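Local coordinates for protein major extracellular endoglucanase (Xanthomonas campestris pv. campestris, PDB 4TUF) that hydrolyses internal beta-1,4-glucosidic linkages in cellulose, lichenin and cereal beta-glucans, here as the isolated family 5 catalytic domain, at residues K20-F25 against V47-L52; G30-H35 against P60-T65; K43-Q48 against D327-V332; I193-I198 against T222-P227; A296-L301 against L340-G345. One frame throughout, in Å; residues are numbered along the deposited sequence.

Overall arrangement
All five contacts belong to one (beta/alpha)8 barrel, between its strands, helices and connecting loops. Strands 16-23 and 56-61, paired in parallel, carry contacts 1 and 2 (centres 18 Å apart); strand 192-195 carries contact 4, its centre 27 Å from that of contact 1. Contacts 1 and 3 share helix 42-51, with centres 9 Å apart. Contact 5 joins helices 288-303 and 334-344 and touches contact 1 through L52 O and R341 NH2. Along the chain contacts 1 and 2 interleave, as do 3 and 5; contact 4 follows 1 and 2 and precedes 5. Contact 3 encloses contact 4 and brings helix 42-51 against the loop before helix 334-344, near the seam where strand 16-23 pairs with strand 309-311.

Contact 1: residues K20-F25 against V47-L52; sequences KGVNVF and VQMQGL
V22 and V24 both face the side chain of M49, joining the first strand and the helix of the beta-alpha-beta unit formed by strand 16-23, helix 42-51 and strand 56-61 in the TIM barrel. The interaction across the two segments is wholly apolar and slight, with 90 Å² buried in total. The CA atoms of V22 and M49 are 8.9 Å apart, so the long methionine chain has to span the gap between strand and helix. Its CG sits between the backbone N and the carbonyl carbon (chi1 78°), and a bend at chi3 (82°) brings CE as well as SD to V24. V24 meets it tip to tip, while V22 brings up CG1. Polar contacts belong to the surroundings: backbone bonds from V22 to A56 and R58 hold the strand against strand 56-61, and N23 OD1 takes a hydrogen bond from R58 NH1. V57 touches both V24 and M49 and is part of the same apolar layer. The sulfur is the shared point of the contact: M49 SD lies 4.4 Å from V22 CG1 and 4.1 Å from V24 CG2, with M49 CE 4.2 Å from the same V24 methyl.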
# COMPACT_ATOMS: atom_id res chain seq x y z
N LYS A 20 -6.99 -5.68 8.49
CA LYS A 20 -7.10 -6.84 7.63
C LYS A 20 -7.31 -6.34 6.21
O LYS A 20 -8.44 -6.27 5.72
CB LYS A 20 -8.26 -7.73 8.08
CG LYS A 20 -8.34 -7.92 9.59
CD LYS A 20 -9.58 -8.70 9.98
CE LYS A 20 -9.85 -8.62 11.47
NZ LYS A 20 -11.04 -9.42 11.89
N GLY A 21 -6.22 -5.97 5.55
CA GLY A 21 -6.32 -5.16 4.35
C GLY A 21 -6.03 -5.82 3.02
O GLY A 21 -5.51 -6.94 2.94
N VAL A 22 -6.38 -5.09 1.96
CA VAL A 22 -6.10 -5.51 0.60
C VAL A 22 -5.99 -4.26 -0.28
O VAL A 22 -6.61 -3.24 0.01
CB VAL A 22 -7.20 -6.47 0.07
CG1 VAL A 22 -8.53 -5.75 -0.06
CG2 VAL A 22 -6.78 -7.11 -1.25
N ASN A 23 -5.18 -4.34 -1.33
CA ASN A 23 -5.06 -3.26 -2.31
C ASN A 23 -6.15 -3.31 -3.38
O ASN A 23 -6.42 -4.38 -3.93
CB ASN A 23 -3.69 -3.31 -2.98
CG ASN A 23 -2.57 -2.83 -2.08
OD1 ASN A 23 -2.18 -1.67 -2.12
ND2 ASN A 23 -2.05 -3.74 -1.26
N VAL A 24 -6.75 -2.17 -3.67
CA VAL A 24 -7.77 -2.06 -4.71
C VAL A 24 -7.34 -1.04 -5.76
O VAL A 24 -7.48 0.16 -5.54
CB VAL A 24 -9.13 -1.64 -4.13
CG1 VAL A 24 -10.19 -1.60 -5.22
CG2 VAL A 24 -9.56 -2.57 -3.00
N PHE A 25 -6.83 -1.50 -6.90
CA PHE A 25 -6.25 -0.65 -7.94
C PHE A 25 -7.27 -0.15 -8.95
O PHE A 25 -8.37 -0.69 -9.06
CB PHE A 25 -5.16 -1.42 -8.69
CG PHE A 25 -3.91 -1.64 -7.89
CD1 PHE A 25 -3.84 -2.65 -6.95
CD2 PHE A 25 -2.80 -0.83 -8.08
CE1 PHE A 25 -2.70 -2.84 -6.22
CE2 PHE A 25 -1.65 -1.02 -7.35
CZ PHE A 25 -1.60 -2.03 -6.41
N VAL A 47 -19.08 -4.80 -1.03
CA VAL A 47 -19.85 -5.64 -0.12
C VAL A 47 -19.22 -7.02 -0.00
O VAL A 47 -19.16 -7.60 1.08
CB VAL A 47 -21.32 -5.77 -0.58
CG1 VAL A 47 -22.00 -6.98 0.04
CG2 VAL A 47 -22.09 -4.50 -0.27
N GLN A 48 -18.72 -7.53 -1.12
CA GLN A 48 -18.13 -8.86 -1.16
C GLN A 48 -16.80 -8.93 -0.43
O GLN A 48 -16.52 -9.90 0.28
CB GLN A 48 -17.93 -9.34 -2.59
CG GLN A 48 -17.53 -10.80 -2.66
CD GLN A 48 -17.30 -11.28 -4.07
OE1 GLN A 48 -17.10 -10.49 -4.99
NE2 GLN A 48 -17.32 -12.60 -4.25
N MET A 49 -15.96 -7.91 -0.59
CA MET A 49 -14.63 -7.97 -0.03
C MET A 49 -14.68 -7.77 1.49
O MET A 49 -13.80 -8.23 2.21
CB MET A 49 -13.70 -6.94 -0.70
CG MET A 49 -13.84 -5.50 -0.27
SD MET A 49 -12.62 -4.46 -1.11
CE MET A 49 -13.41 -4.17 -2.69
N GLN A 50 -15.73 -7.11 1.98
CA GLN A 50 -15.88 -7.00 3.42
C GLN A 50 -16.34 -8.33 3.99
O GLN A 50 -15.95 -8.71 5.09
CB GLN A 50 -16.86 -5.88 3.80
CG GLN A 50 -16.93 -5.64 5.30
CD GLN A 50 -17.85 -4.50 5.68
OE1 GLN A 50 -19.00 -4.43 5.23
NE2 GLN A 50 -17.35 -3.60 6.51
N GLY A 51 -17.18 -9.03 3.23
CA GLY A 51 -17.72 -10.31 3.65
C GLY A 51 -16.68 -11.41 3.76
O GLY A 51 -16.89 -12.38 4.49
N LEU A 52 -15.57 -11.27 3.05
CA LEU A 52 -14.51 -12.26 3.08
C LEU A 52 -13.68 -12.11 4.35
O LEU A 52 -12.94 -13.02 4.73
CB LEU A 52 -13.61 -12.15 1.85
CG LEU A 52 -14.26 -12.46 0.51
CD1 LEU A 52 -13.35 -12.00 -0.62
CD2 LEU A 52 -14.58 -13.94 0.38

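Contact 2: residues G30-H35 against P60-T65; sequences GNHVMH and PFCPAT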
# COMPACT_ATOMS: atom_id res chain seq x y z
N GLY A 30 -4.96 4.73 -16.38
CA GLY A 30 -5.54 5.50 -17.45
C GLY A 30 -7.05 5.56 -17.41
O GLY A 30 -7.65 6.47 -17.98
N ASN A 31 -7.67 4.60 -16.72
CA ASN A 31 -9.12 4.54 -16.58
C ASN A 31 -9.66 5.49 -15.51
O ASN A 31 -10.82 5.89 -15.57
CB ASN A 31 -9.56 3.12 -16.26
CG ASN A 31 -9.30 2.15 -17.40
OD1 ASN A 31 -9.13 2.56 -18.55
ND2 ASN A 31 -9.28 0.86 -17.08
N HIS A 32 -8.82 5.82 -14.54
CA HIS A 32 -9.18 6.72 -13.44
C HIS A 32 -10.44 6.26 -12.69
O HIS A 32 -11.32 7.07 -12.39
CB HIS A 32 -9.37 8.14 -13.95
CG HIS A 32 -8.24 8.63 -14.81
ND1 HIS A 32 -8.34 8.77 -16.17
CD2 HIS A 32 -6.97 8.99 -14.49
CE1 HIS A 32 -7.19 9.21 -16.66
NE2 HIS A 32 -6.35 9.35 -15.66
N VAL A 33 -10.51 4.97 -12.40
CA VAL A 33 -11.61 4.41 -11.62
C VAL A 33 -11.19 3.01 -11.18
O VAL A 33 -10.41 2.37 -11.89
CB VAL A 33 -12.94 4.36 -12.44
CG1 VAL A 33 -12.81 3.43 -13.64
CG2 VAL A 33 -14.13 3.95 -11.56
N MET A 34 -11.66 2.55 -10.03
CA MET A 34 -11.32 1.20 -9.57
C MET A 34 -11.72 0.18 -10.64
O MET A 34 -12.74 0.34 -11.30
CB MET A 34 -11.98 0.87 -8.23
CG MET A 34 -13.48 0.73 -8.28
SD MET A 34 -14.21 0.27 -6.70
CE MET A 34 -13.60 -1.39 -6.52
N HIS A 35 -10.90 -0.85 -10.81
CA HIS A 35 -11.06 -1.82 -11.89
C HIS A 35 -12.22 -2.79 -11.67
O HIS A 35 -12.65 -3.02 -10.55
CB HIS A 35 -9.77 -2.63 -12.08
CG HIS A 35 -8.74 -1.94 -12.91
ND1 HIS A 35 -7.39 -2.18 -12.78
CD2 HIS A 35 -8.86 -1.01 -13.90
CE1 HIS A 35 -6.72 -1.44 -13.64
NE2 HIS A 35 -7.59 -0.72 -14.33
N PRO A 60 -4.74 3.07 -4.31
CA PRO A 60 -3.86 3.84 -5.20
C PRO A 60 -4.63 4.91 -5.97
O PRO A 60 -5.77 4.69 -6.37
CB PRO A 60 -3.29 2.78 -6.15
CG PRO A 60 -3.37 1.49 -5.37
CD PRO A 60 -4.62 1.61 -4.54
N PHE A 61 -4.02 6.07 -6.17
CA PHE A 61 -4.58 7.11 -7.02
C PHE A 61 -3.45 7.83 -7.76
O PHE A 61 -2.28 7.60 -7.49
CB PHE A 61 -5.40 8.11 -6.20
CG PHE A 61 -4.57 8.96 -5.27
CD1 PHE A 61 -4.03 10.17 -5.70
CD2 PHE A 61 -4.32 8.54 -3.97
CE1 PHE A 61 -3.26 10.94 -4.85
CE2 PHE A 61 -3.55 9.31 -3.12
CZ PHE A 61 -3.02 10.51 -3.56
N CYS A 62 -3.81 8.69 -8.70
CA CYS A 62 -2.83 9.48 -9.44
C CYS A 62 -3.35 10.91 -9.50
O CYS A 62 -4.54 11.13 -9.28
CB CYS A 62 -2.61 8.90 -10.84
SG CYS A 62 -4.07 8.97 -11.93
N PRO A 63 -2.46 11.88 -9.77
CA PRO A 63 -2.88 13.28 -9.84
C PRO A 63 -4.06 13.54 -10.79
O PRO A 63 -5.00 14.22 -10.40
CB PRO A 63 -1.62 13.98 -10.36
CG PRO A 63 -0.51 13.17 -9.80
CD PRO A 63 -0.99 11.75 -9.85
N ALA A 64 -4.00 12.99 -12.00
CA ALA A 64 -5.05 13.19 -12.99
C ALA A 64 -6.44 12.85 -12.44
O ALA A 64 -7.42 13.54 -12.74
CB ALA A 64 -4.77 12.38 -14.24
N THR A 65 -6.52 11.80 -11.64
CA THR A 65 -7.79 11.37 -11.04
C THR A 65 -8.38 12.46 -10.14
O THR A 65 -9.61 12.59 -10.03
CB THR A 65 -7.60 10.07 -10.24
OG1 THR A 65 -7.31 9.00 -11.14
CG2 THR A 65 -8.85 9.73 -9.44
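The imidazole of H32 presents its edge to C62 and T65, and one of its faces is covered within its own segment by the carbonyl carbon of G30, 3.6 Å above the plane and displaced toward the rim. At the edge, close to the ring plane, H32 CD2 comes within 3.4 Å of T65 OG1. The same carbon is 3.9 Å from C62 SG, and the sulfur stands 83° off the ring normal, so this is an edge-on sulfur-aromatic contact. A64 CB approaches obliquely, 3.7 Å from H32 NE2. The ring gets there because H32 CG is anti to the carbonyl carbon (chi1 -50°), on a residue whose positive phi and psi mark a sharp change of direction in the loop after strand 16-23. T65 and H32 run past each other in opposite directions, bringing T65 OG1 within 3.6 Å of H32 CB as well. The segment 60-65 leaves strand 56-61 here; P63 touches a bound dihydrogenphosphate ion, and S88 of helix 88-102 also packs on H32. Chemically, the oxygen and sulfur at the ring edge already have other partners: T65 OG1 is hydrogen-bonded to F27 O, and C62 SG is tied to C115 in a disulfide. Toward C62 and T65, then, the ring offers its CD2 edge, and the contact is one of packing, next to a disulfide.

Contact 3: residues K43-Q48 against D327-V332; sequences KDMIVQ and DDWTSV
M45 and Q48 both leave helix 42-51 with CG anti to the backbone N (chi1 -167° and -171°), which throws their chains toward the loop of W329, T330 and V332. Beyond that they differ. M45 bends at chi3 and brings its sulfur to the indole, with M45 SD 3.9 Å from W329 CE3; the sulfur lies 5.1 Å from the centroid of the six-membered ring and 74° off its normal, a Met-aromatic contact at the edge. The two side chains cross obliquely. Q48 instead runs on extended, passing V332 in the opposite direction, with Q48 NE2 3.7 Å from V332 CG2. Its amide nitrogen is 3.6 Å from T330 O, a proximity and not a hydrogen bond. The polar partner of Q48 is R40, whose NH1 donates both to Q48 OE1 and to W329 O and so bridges helix and loop. The loop is shaped from within: D328 OD1 accepts T330 N at 3.2 Å, an Asx turn, and S331 N at 3.0 Å, which extends it to an Asx motif, both from the same face of the carboxylate plane. W38 meets W329 edge-to-face, and W314 also packs on M45. The segment 327-332 thus lies against one flank of helix 42-51, in the connection between strand 309-311 and helix 334-344, while I46 and V47 of the same helix turn to helix 88-102.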
# COMPACT_ATOMS: atom_id res chain seq x y z
N LYS A 43 -20.53 -1.18 -5.84
CA LYS A 43 -21.04 -1.32 -4.48
C LYS A 43 -21.08 -2.79 -4.06
O LYS A 43 -20.73 -3.13 -2.93
CB LYS A 43 -22.43 -0.70 -4.37
CG LYS A 43 -22.65 0.20 -3.16
CD LYS A 43 -24.14 0.34 -2.85
CE LYS A 43 -24.45 1.58 -2.01
NZ LYS A 43 -24.36 2.84 -2.81
N ASP A 44 -21.51 -3.66 -4.97
CA ASP A 44 -21.60 -5.09 -4.68
C ASP A 44 -20.22 -5.72 -4.51
O ASP A 44 -20.04 -6.63 -3.71
CB ASP A 44 -22.38 -5.81 -5.78
CG ASP A 44 -23.87 -5.55 -5.70
OD1 ASP A 44 -24.28 -4.64 -4.95
OD2 ASP A 44 -24.64 -6.26 -6.39
N MET A 45 -19.24 -5.22 -5.26
CA MET A 45 -17.88 -5.72 -5.15
C MET A 45 -17.24 -5.33 -3.80
O MET A 45 -16.45 -6.08 -3.24
CB MET A 45 -17.03 -5.22 -6.31
CG MET A 45 -15.69 -5.93 -6.46
SD MET A 45 -15.04 -5.86 -8.13
CE MET A 45 -14.79 -4.11 -8.34
N ILE A 46 -17.60 -4.15 -3.30
CA ILE A 46 -17.13 -3.74 -1.98
C ILE A 46 -17.77 -4.60 -0.91
O ILE A 46 -17.10 -5.08 0.01
CB ILE A 46 -17.43 -2.25 -1.72
CG1 ILE A 46 -16.51 -1.37 -2.56
CG2 ILE A 46 -17.28 -1.92 -0.24
CD1 ILE A 46 -16.84 0.10 -2.46
N VAL A 47 -19.08 -4.80 -1.03
CA VAL A 47 -19.85 -5.64 -0.12
C VAL A 47 -19.22 -7.02 -0.00
O VAL A 47 -19.16 -7.60 1.08
CB VAL A 47 -21.32 -5.77 -0.58
CG1 VAL A 47 -22.00 -6.98 0.04
CG2 VAL A 47 -22.09 -4.50 -0.27
N GLN A 48 -18.72 -7.53 -1.12
CA GLN A 48 -18.13 -8.86 -1.16
C GLN A 48 -16.80 -8.93 -0.43
O GLN A 48 -16.52 -9.90 0.28
CB GLN A 48 -17.93 -9.34 -2.59
CG GLN A 48 -17.53 -10.80 -2.66
CD GLN A 48 -17.30 -11.28 -4.07
OE1 GLN A 48 -17.10 -10.49 -4.99
NE2 GLN A 48 -17.32 -12.60 -4.25
N ASP A 327 -10.17 -14.43 -12.87
CA ASP A 327 -10.32 -13.60 -14.06
C ASP A 327 -11.78 -13.34 -14.43
O ASP A 327 -12.07 -12.45 -15.23
CB ASP A 327 -9.59 -14.24 -15.24
CG ASP A 327 -8.12 -14.49 -14.95
OD1 ASP A 327 -7.46 -13.60 -14.36
OD2 ASP A 327 -7.62 -15.58 -15.30
N ASP A 328 -12.70 -14.11 -13.85
CA ASP A 328 -14.13 -13.90 -14.09
C ASP A 328 -14.69 -12.79 -13.20
O ASP A 328 -15.87 -12.45 -13.30
CB ASP A 328 -14.92 -15.20 -13.88
CG ASP A 328 -14.65 -15.85 -12.53
OD1 ASP A 328 -13.99 -15.21 -11.67
OD2 ASP A 328 -15.09 -16.99 -12.33
N TRP A 329 -13.84 -12.26 -12.34
CA TRP A 329 -14.18 -11.14 -11.46
C TRP A 329 -15.27 -11.47 -10.45
O TRP A 329 -15.84 -10.57 -9.83
CB TRP A 329 -14.59 -9.93 -12.29
CG TRP A 329 -13.42 -9.20 -12.82
CD1 TRP A 329 -12.80 -9.39 -14.02
CD2 TRP A 329 -12.69 -8.17 -12.14
NE1 TRP A 329 -11.73 -8.53 -14.14
CE2 TRP A 329 -11.64 -7.77 -13.00
CE3 TRP A 329 -12.82 -7.55 -10.90
CZ2 TRP A 329 -10.73 -6.78 -12.65
CZ3 TRP A 329 -11.91 -6.56 -10.55
CH2 TRP A 329 -10.88 -6.19 -11.42
N THR A 330 -15.56 -12.76 -10.27
CA THR A 330 -16.59 -13.18 -9.33
C THR A 330 -16.10 -14.28 -8.39
O THR A 330 -16.52 -14.34 -7.24
CB THR A 330 -17.85 -13.68 -10.07
OG1 THR A 330 -17.47 -14.58 -11.11
CG2 THR A 330 -18.60 -12.51 -10.68
N SER A 331 -15.22 -15.14 -8.88
CA SER A 331 -14.76 -16.29 -8.09
C SER A 331 -13.61 -15.92 -7.16
O SER A 331 -12.71 -15.17 -7.53
CB SER A 331 -14.34 -17.43 -9.02
OG SER A 331 -15.33 -17.69 -9.99
N VAL A 332 -13.65 -16.46 -5.94
CA VAL A 332 -12.67 -16.11 -4.92
C VAL A 332 -11.63 -17.21 -4.70
O VAL A 332 -11.97 -18.38 -4.54
CB VAL A 332 -13.36 -15.78 -3.57
CG1 VAL A 332 -12.32 -15.56 -2.47
CG2 VAL A 332 -14.24 -14.56 -3.72

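Contact 4: residues I193-I198 against T222-P227; sequences IAVEGI and TPLNIP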
# COMPACT_ATOMS: atom_id res chain seq x y z
N ILE A 193 0.72 8.76 8.77
CA ILE A 193 1.62 8.92 7.64
C ILE A 193 2.34 7.61 7.38
O ILE A 193 3.11 7.14 8.21
CB ILE A 193 2.64 10.04 7.89
CG1 ILE A 193 1.92 11.33 8.29
CG2 ILE A 193 3.51 10.27 6.66
CD1 ILE A 193 1.08 11.92 7.19
N ALA A 194 2.07 6.99 6.23
CA ALA A 194 2.76 5.74 5.90
C ALA A 194 3.99 6.04 5.05
O ALA A 194 3.90 6.75 4.04
CB ALA A 194 1.83 4.78 5.18
N VAL A 195 5.13 5.49 5.46
CA VAL A 195 6.38 5.70 4.74
C VAL A 195 6.96 4.36 4.31
O VAL A 195 7.04 3.42 5.09
CB VAL A 195 7.40 6.45 5.59
CG1 VAL A 195 8.70 6.66 4.81
CG2 VAL A 195 6.83 7.78 6.04
N GLU A 196 7.36 4.29 3.04
CA GLU A 196 7.94 3.06 2.51
C GLU A 196 9.45 3.17 2.46
O GLU A 196 10.03 4.26 2.60
CB GLU A 196 7.38 2.77 1.12
CG GLU A 196 5.86 2.71 1.05
CD GLU A 196 5.36 2.48 -0.36
OE1 GLU A 196 6.05 1.75 -1.12
OE2 GLU A 196 4.29 3.03 -0.71
N GLY A 197 10.09 2.03 2.25
CA GLY A 197 11.52 2.00 2.13
C GLY A 197 11.99 2.40 0.74
O GLY A 197 11.21 2.88 -0.08
N ILE A 198 13.27 2.20 0.50
CA ILE A 198 13.86 2.44 -0.80
C ILE A 198 14.46 1.12 -1.27
O ILE A 198 14.06 0.06 -0.79
CB ILE A 198 14.93 3.54 -0.73
CG1 ILE A 198 16.04 3.13 0.25
CG2 ILE A 198 14.29 4.85 -0.28
CD1 ILE A 198 17.30 3.95 0.13
N THR A 222 19.53 7.16 10.24
CA THR A 222 18.88 8.44 10.00
C THR A 222 17.40 8.38 10.33
O THR A 222 16.58 8.05 9.48
CB THR A 222 19.05 8.89 8.53
OG1 THR A 222 20.41 8.72 8.12
CG2 THR A 222 18.65 10.34 8.37
N PRO A 223 17.06 8.70 11.58
CA PRO A 223 15.66 8.75 12.04
C PRO A 223 14.82 9.72 11.22
O PRO A 223 15.34 10.72 10.72
CB PRO A 223 15.78 9.23 13.48
CG PRO A 223 17.16 8.89 13.89
CD PRO A 223 18.00 9.04 12.66
N LEU A 224 13.54 9.42 11.08
CA LEU A 224 12.61 10.30 10.39
C LEU A 224 12.09 11.39 11.31
O LEU A 224 11.70 11.11 12.45
CB LEU A 224 11.44 9.49 9.82
CG LEU A 224 11.79 8.59 8.64
CD1 LEU A 224 10.64 7.63 8.35
CD2 LEU A 224 12.12 9.44 7.42
N ASN A 225 12.09 12.63 10.84
CA ASN A 225 11.50 13.72 11.60
C ASN A 225 9.99 13.78 11.36
O ASN A 225 9.47 14.74 10.80
CB ASN A 225 12.15 15.05 11.23
CG ASN A 225 11.78 16.16 12.18
OD1 ASN A 225 11.13 15.93 13.20
ND2 ASN A 225 12.21 17.38 11.86
N ILE A 226 9.32 12.71 11.79
CA ILE A 226 7.88 12.55 11.67
C ILE A 226 7.39 12.11 13.05
O ILE A 226 8.01 11.25 13.67
CB ILE A 226 7.51 11.49 10.60
CG1 ILE A 226 8.01 11.91 9.23
CG2 ILE A 226 6.00 11.24 10.56
CD1 ILE A 226 7.62 10.94 8.13
N PRO A 227 6.28 12.71 13.54
CA PRO A 227 5.81 12.41 14.90
C PRO A 227 5.67 10.92 15.16
O PRO A 227 5.12 10.20 14.33
CB PRO A 227 4.44 13.11 14.95
CG PRO A 227 4.57 14.24 13.99
CD PRO A 227 5.45 13.73 12.88
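Strand 192-195 of the barrel is covered on its outer side by the segment 222-227, part of the long connection to strand 231-238. I193 and V195, two residues apart on the strand, meet I226 and L224, two residues apart on the loop, and the two chains run in opposite senses: the CA of I193 is 8.3 Å from the CA of I226, its nearest, and V195 has L224. Every contact is between methyls. V195 uses both branches: CG1, anti to the backbone N (chi1 -180°), meets L224 tip to tip, with V195 CG1 4.2 Å from L224 CD1. The other branch is crossed at an angle by the isoleucine, V195 CG2 lying 3.9 Å from I226 CD1. The same end methyl also reaches I193 on the strand, I226 CD1 lying 4.4 Å from I193 CG2. L231 of the next strand touches V195, L224 and I226, and helix 173-187 adds W173, V184 and S181 around them. E196 OE1 accepts from the backbone N of E157, the probable proton donor. No helix lies between residues 198 and 222, and here a loop, beside helix 173-187, covers the strand where a (beta/alpha)8 barrel would usually have a helix in the connection to the next strand.

Contact 5: residues A296-L301 against L340-G345; sequences ALVKYL and LRTLWG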
# COMPACT_ATOMS: atom_id res chain seq x y z
N ALA A 296 5.73 -18.94 4.38
CA ALA A 296 6.84 -18.59 5.26
C ALA A 296 6.79 -17.14 5.73
O ALA A 296 7.12 -16.84 6.88
CB ALA A 296 8.17 -18.86 4.56
N LEU A 297 6.37 -16.24 4.84
CA LEU A 297 6.25 -14.83 5.18
C LEU A 297 5.22 -14.63 6.28
O LEU A 297 5.45 -13.88 7.23
CB LEU A 297 5.87 -14.00 3.95
CG LEU A 297 5.62 -12.51 4.23
CD1 LEU A 297 6.87 -11.85 4.80
CD2 LEU A 297 5.16 -11.77 2.97
N VAL A 298 4.08 -15.31 6.15
CA VAL A 298 3.03 -15.23 7.16
C VAL A 298 3.54 -15.76 8.50
O VAL A 298 3.34 -15.14 9.54
CB VAL A 298 1.77 -16.00 6.72
CG1 VAL A 298 0.80 -16.16 7.88
CG2 VAL A 298 1.11 -15.29 5.55
N LYS A 299 4.21 -16.91 8.47
CA LYS A 299 4.81 -17.49 9.66
C LYS A 299 5.77 -16.51 10.33
O LYS A 299 5.78 -16.37 11.55
CB LYS A 299 5.53 -18.80 9.31
CG LYS A 299 6.11 -19.55 10.51
CD LYS A 299 7.06 -20.65 10.04
CE LYS A 299 7.70 -21.38 11.21
NZ LYS A 299 6.72 -22.23 11.94
N TYR A 300 6.57 -15.82 9.52
CA TYR A 300 7.54 -14.85 10.04
C TYR A 300 6.85 -13.60 10.58
O TYR A 300 7.24 -13.08 11.63
CB TYR A 300 8.55 -14.47 8.96
CG TYR A 300 9.43 -13.30 9.33
CD1 TYR A 300 10.52 -13.47 10.17
CD2 TYR A 300 9.16 -12.02 8.85
CE1 TYR A 300 11.33 -12.41 10.52
CE2 TYR A 300 9.96 -10.95 9.20
CZ TYR A 300 11.04 -11.15 10.03
OH TYR A 300 11.84 -10.09 10.38
N LEU A 301 5.84 -13.11 9.86
CA LEU A 301 5.08 -11.95 10.31
C LEU A 301 4.43 -12.20 11.67
O LEU A 301 4.53 -11.37 12.57
CB LEU A 301 4.02 -11.58 9.27
CG LEU A 301 4.50 -10.92 7.98
CD1 LEU A 301 3.33 -10.73 7.01
CD2 LEU A 301 5.18 -9.61 8.27
N LEU A 340 -4.54 -15.54 4.48
CA LEU A 340 -4.71 -14.24 5.10
C LEU A 340 -5.37 -14.35 6.48
O LEU A 340 -4.97 -13.66 7.42
CB LEU A 340 -5.53 -13.32 4.20
CG LEU A 340 -4.81 -12.82 2.95
CD1 LEU A 340 -5.78 -12.16 1.99
CD2 LEU A 340 -3.71 -11.84 3.33
N ARG A 341 -6.36 -15.23 6.61
CA ARG A 341 -7.04 -15.39 7.90
C ARG A 341 -6.07 -15.97 8.92
O ARG A 341 -6.17 -15.67 10.11
CB ARG A 341 -8.28 -16.27 7.76
CG ARG A 341 -9.34 -15.63 6.87
CD ARG A 341 -10.66 -16.36 6.93
NE ARG A 341 -11.63 -15.78 6.00
CZ ARG A 341 -11.99 -16.34 4.84
NH1 ARG A 341 -11.48 -17.51 4.48
NH2 ARG A 341 -12.87 -15.73 4.07
N THR A 342 -5.14 -16.79 8.45
CA THR A 342 -4.08 -17.31 9.30
C THR A 342 -3.23 -16.16 9.83
O THR A 342 -2.97 -16.08 11.03
CB THR A 342 -3.19 -18.30 8.54
OG1 THR A 342 -3.92 -19.52 8.32
CG2 THR A 342 -1.92 -18.61 9.32
N LEU A 343 -2.83 -15.26 8.94
CA LEU A 343 -2.08 -14.07 9.31
C LEU A 343 -2.86 -13.20 10.29
O LEU A 343 -2.31 -12.73 11.29
CB LEU A 343 -1.71 -13.26 8.07
CG LEU A 343 -1.04 -11.90 8.32
CD1 LEU A 343 0.35 -12.10 8.92
CD2 LEU A 343 -0.97 -11.07 7.05
N TRP A 344 -4.14 -12.99 10.00
CA TRP A 344 -4.99 -12.12 10.82
C TRP A 344 -5.29 -12.70 12.20
O TRP A 344 -5.63 -11.95 13.12
CB TRP A 344 -6.31 -11.85 10.10
CG TRP A 344 -6.17 -11.16 8.78
CD1 TRP A 344 -5.10 -10.44 8.33
CD2 TRP A 344 -7.15 -11.12 7.74
NE1 TRP A 344 -5.35 -9.96 7.07
CE2 TRP A 344 -6.60 -10.36 6.68
CE3 TRP A 344 -8.44 -11.65 7.59
CZ2 TRP A 344 -7.30 -10.12 5.49
CZ3 TRP A 344 -9.13 -11.41 6.41
CH2 TRP A 344 -8.56 -10.65 5.38
N GLY A 345 -5.18 -14.02 12.35
CA GLY A 345 -5.50 -14.66 13.61
C GLY A 345 -6.99 -14.91 13.75
O GLY A 345 -7.56 -14.82 14.84
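V298 and L301 of one helix look across at L343 of another, and both meet it at a slant. V298 puts CG1 against the root of L343: V298 CG1 is 3.8 Å from both L343 CA and L343 CB, close to the helix backbone, in keeping with the 5.7 Å between the CA atoms of V298 and L343. This follows from V298 CG1 standing anti to the backbone N (chi1 168°), which carries it outward beside T342, whose CG2 lies 3.9 Å from V298 CG1. The CB of L343 does not point straight at the other helix, but with CG likewise anti to the backbone N (chi1 174°) its end swings across to L301; L343 CD1 is 3.7 Å from L301 CB and 3.8 Å from L301 CD1. The leucine is thus held at its base by V298 and at its tip by L301. T342 OG1 turns to T338 O in its own helix. The short segments run nearly parallel, 10° between directions, with axes 9.6 Å apart. The second helix ends in a Schellman motif with G345, at positive phi, as its C-prime residue. From strand 276-280, on the barrel side, L276 packs on L301 and F279 on L343. Such near-parallel packing of neighbouring helices over the strands is the outer layer of a TIM barrel.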